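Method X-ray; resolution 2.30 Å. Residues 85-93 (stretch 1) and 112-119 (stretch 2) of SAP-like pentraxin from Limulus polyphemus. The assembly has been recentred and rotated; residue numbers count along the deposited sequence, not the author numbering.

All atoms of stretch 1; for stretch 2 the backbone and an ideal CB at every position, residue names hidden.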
# COMPACT_ATOMS: atom_id res chain seq x y z
N ASN A 85 -43.98 38.58 1.21
CA ASN A 85 -43.16 37.53 1.78
C ASN A 85 -43.95 36.23 1.87
O ASN A 85 -45.07 36.22 2.38
CB ASN A 85 -42.66 37.93 3.17
CG ASN A 85 -41.58 39.00 3.11
OD1 ASN A 85 -40.54 38.81 2.47
ND2 ASN A 85 -41.83 40.12 3.77
N LYS A 86 -43.39 35.15 1.34
CA LYS A 86 -44.04 33.85 1.38
C LYS A 86 -43.36 33.05 2.49
O LYS A 86 -42.13 32.89 2.50
CB LYS A 86 -43.89 33.13 0.04
CG LYS A 86 -44.28 33.97 -1.18
CD LYS A 86 -45.72 34.44 -1.11
CE LYS A 86 -46.11 35.22 -2.35
NZ LYS A 86 -47.53 35.66 -2.29
N TYR A 87 -44.15 32.55 3.43
CA TYR A 87 -43.62 31.79 4.55
C TYR A 87 -44.01 30.32 4.56
O TYR A 87 -45.13 29.95 4.22
CB TYR A 87 -44.05 32.43 5.88
CG TYR A 87 -43.37 33.74 6.17
CD1 TYR A 87 -42.04 33.77 6.58
CD2 TYR A 87 -44.04 34.96 6.02
CE1 TYR A 87 -41.39 34.98 6.83
CE2 TYR A 87 -43.40 36.17 6.26
CZ TYR A 87 -42.07 36.17 6.67
OH TYR A 87 -41.42 37.36 6.90
N ILE A 88 -43.06 29.48 4.94
CA ILE A 88 -43.27 28.04 5.06
C ILE A 88 -42.74 27.66 6.44
O ILE A 88 -41.59 27.95 6.77
CB ILE A 88 -42.51 27.25 3.99
CG1 ILE A 88 -43.08 27.57 2.60
CG2 ILE A 88 -42.61 25.75 4.29
CD1 ILE A 88 -42.40 26.84 1.47
N SER A 89 -43.59 27.04 7.25
CA SER A 89 -43.16 26.66 8.58
C SER A 89 -42.43 25.32 8.58
O SER A 89 -42.72 24.43 7.78
CB SER A 89 -44.34 26.65 9.56
OG SER A 89 -45.33 25.73 9.17
N CYS A 90 -41.44 25.22 9.46
CA CYS A 90 -40.63 24.01 9.59
C CYS A 90 -40.94 23.32 10.91
O CYS A 90 -41.01 23.97 11.96
CB CYS A 90 -39.15 24.37 9.53
SG CYS A 90 -38.49 24.90 7.90
N PRO A 91 -41.10 21.99 10.89
CA PRO A 91 -41.40 21.21 12.09
C PRO A 91 -40.18 21.04 13.00
O PRO A 91 -39.75 19.93 13.26
CB PRO A 91 -41.87 19.88 11.52
CG PRO A 91 -40.94 19.71 10.35
CD PRO A 91 -40.93 21.10 9.72
N ILE A 92 -39.63 22.16 13.46
CA ILE A 92 -38.47 22.11 14.34
C ILE A 92 -38.51 23.28 15.31
O ILE A 92 -38.77 24.41 14.92
CB ILE A 92 -37.14 22.13 13.54
CG1 ILE A 92 -35.95 21.99 14.49
CG2 ILE A 92 -37.01 23.42 12.75
CD1 ILE A 92 -34.61 21.82 13.79
N GLU A 93 -38.28 22.99 16.59
CA GLU A 93 -38.29 24.04 17.59
C GLU A 93 -36.94 24.73 17.60
O GLU A 93 -35.90 24.09 17.71
CB GLU A 93 -38.60 23.46 18.98
CG GLU A 93 -38.59 24.52 20.06
CD GLU A 93 -39.42 24.14 21.27
OE1 GLU A 93 -39.25 23.01 21.77
OE2 GLU A 93 -40.23 24.98 21.71
N UNK A 112 -41.86 27.56 -8.26
CA UNK A 112 -41.90 26.79 -7.03
C UNK A 112 -40.85 27.22 -6.01
O UNK A 112 -39.69 27.47 -6.35
CB UNK A 112 -41.72 25.31 -7.35
N UNK A 113 -41.28 27.29 -4.76
CA UNK A 113 -40.41 27.66 -3.65
C UNK A 113 -40.39 26.49 -2.68
O UNK A 113 -41.42 25.87 -2.43
CB UNK A 113 -40.88 28.95 -2.97
N UNK A 114 -39.22 26.18 -2.14
CA UNK A 114 -39.09 25.09 -1.18
C UNK A 114 -38.01 25.46 -0.17
O UNK A 114 -36.99 26.05 -0.53
CB UNK A 114 -38.76 23.77 -1.88
N UNK A 115 -38.26 25.15 1.10
CA UNK A 115 -37.28 25.46 2.13
C UNK A 115 -36.94 24.20 2.91
O UNK A 115 -37.74 23.27 3.01
CB UNK A 115 -37.80 26.55 3.07
N UNK A 116 -35.73 24.19 3.47
CA UNK A 116 -35.25 23.05 4.22
C UNK A 116 -34.58 23.46 5.52
O UNK A 116 -33.88 24.47 5.59
CB UNK A 116 -34.28 22.23 3.37
N UNK A 117 -34.79 22.66 6.56
CA UNK A 117 -34.20 22.90 7.86
C UNK A 117 -33.40 21.66 8.22
O UNK A 117 -33.94 20.55 8.23
CB UNK A 117 -35.26 23.22 8.92
N UNK A 118 -32.11 21.84 8.49
CA UNK A 118 -31.23 20.73 8.84
C UNK A 118 -31.25 19.61 7.80
O UNK A 118 -31.20 18.42 8.14
CB UNK A 118 -31.63 20.17 10.21
N UNK A 119 -31.33 20.00 6.53
CA UNK A 119 -31.34 19.02 5.46
C UNK A 119 -32.65 18.31 5.17
O UNK A 119 -32.70 17.44 4.30
CB UNK A 119 -30.29 17.96 5.78

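The two strands run in roughly the same direction, 28° between their N-to-C axes, with a closest axial approach of 8.0 Å. That is too far for backbone pairing, and no hydrogen bond crosses; the contact is therefore read from side chains, using alternation of CA-to-CB along stretch 2.

Position 112 has no atom of stretch 1 within 5.5 Å of its ideal CB, so stretch 1 sets no preference. It is Arg112, which makes no contact here; its NE is hydrogen-bonded elsewhere in the structure.

At 113 the CA-to-CB bond points toward stretch 1, but the ideal CB lies 5.1 Å from Ile88 CD1, its CA 8.8 Å from the CA of Lys86. A gap this wide suits a long apolar chain, such as methionine or leucine; a short one would leave it unfilled. The residue is Met113, with all three chi angles t. Extended in this way, it brings CE to 3.8 Å from Ile88 CD1 and 3.4 Å from Lys86 O, while SD lies 3.8 Å from Lys86 CB. The lysine's CB faces the contact although its end leads away.

Position 114 points away, leaving many residues possible; it is Ala114.

At 115 the CB again points toward stretch 1, and the strands are nearer: the CA of position 115 lies 7.1 Å from Ile88 CA. The ideal CB is 4.8 Å from Ile88 CB and 5.2 Å from Cys90 SG, an apolar setting that favours a mid-sized side chain, valine or isoleucine among them. Val115, chi1 m, places CG2 3.6 Å from Ile88 CG2 and 4.2 Å from Cys90 SG, so this one methyl touches both neighbours.

Position 116 points away and is unconstrained by stretch 1. Tyr116 occupies it, its OH hydrogen-bonded elsewhere in the structure.

At 117 the distance from its CA to Cys90 CA falls to 6.8 Å. The ideal CB already stands 3.8 Å from Cys90 SG and 4.2 Å from Ile92 CG2, contact distances reached without further atoms, so a small residue such as alanine or serine suits. Ala117 makes both contacts with its CB.

Position 118 has left the strand, with phi/psi of 53/38, a left-handed conformation favouring glycine, asparagine or aspartate. Its ideal CB points toward stretch 1, 4.9 Å from Ile92 CD1, leaving room for a modest side chain. Asn118 brings ND2 to 3.4 Å from Ile92 CD1, a packing contact; OD1 is hydrogen-bonded elsewhere in the structure.

Position 119, at 80/2, would jam a CB against the preceding carbonyl O, which calls for glycine; it is Gly119.

Stretch 2 (112-119) RMAVYANG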
# COMPACT_ATOMS: atom_id res chain seq x y z
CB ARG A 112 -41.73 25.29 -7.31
CG ARG A 112 -41.63 24.45 -6.05
CD ARG A 112 -41.69 22.97 -6.35
NE ARG A 112 -42.96 22.60 -6.97
CZ ARG A 112 -43.30 21.36 -7.31
NH1 ARG A 112 -42.46 20.35 -7.10
NH2 ARG A 112 -44.48 21.13 -7.87
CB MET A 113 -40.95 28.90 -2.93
CG MET A 113 -40.41 29.09 -1.50
SD MET A 113 -41.37 30.29 -0.55
CE MET A 113 -40.58 30.18 1.08
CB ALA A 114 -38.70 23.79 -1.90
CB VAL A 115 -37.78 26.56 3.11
CG1 VAL A 115 -38.10 27.82 2.33
CG2 VAL A 115 -39.01 26.07 3.88
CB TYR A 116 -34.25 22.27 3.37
CG TYR A 116 -34.81 21.78 2.06
CD1 TYR A 116 -35.01 22.64 0.98
CD2 TYR A 116 -35.17 20.44 1.90
CE1 TYR A 116 -35.56 22.18 -0.22
CE2 TYR A 116 -35.71 19.97 0.73
CZ TYR A 116 -35.90 20.84 -0.33
OH TYR A 116 -36.46 20.35 -1.48
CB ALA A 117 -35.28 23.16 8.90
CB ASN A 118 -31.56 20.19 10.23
CG ASN A 118 -31.09 21.11 11.34
OD1 ASN A 118 -30.26 22.00 11.11
ND2 ASN A 118 -31.61 20.91 12.55
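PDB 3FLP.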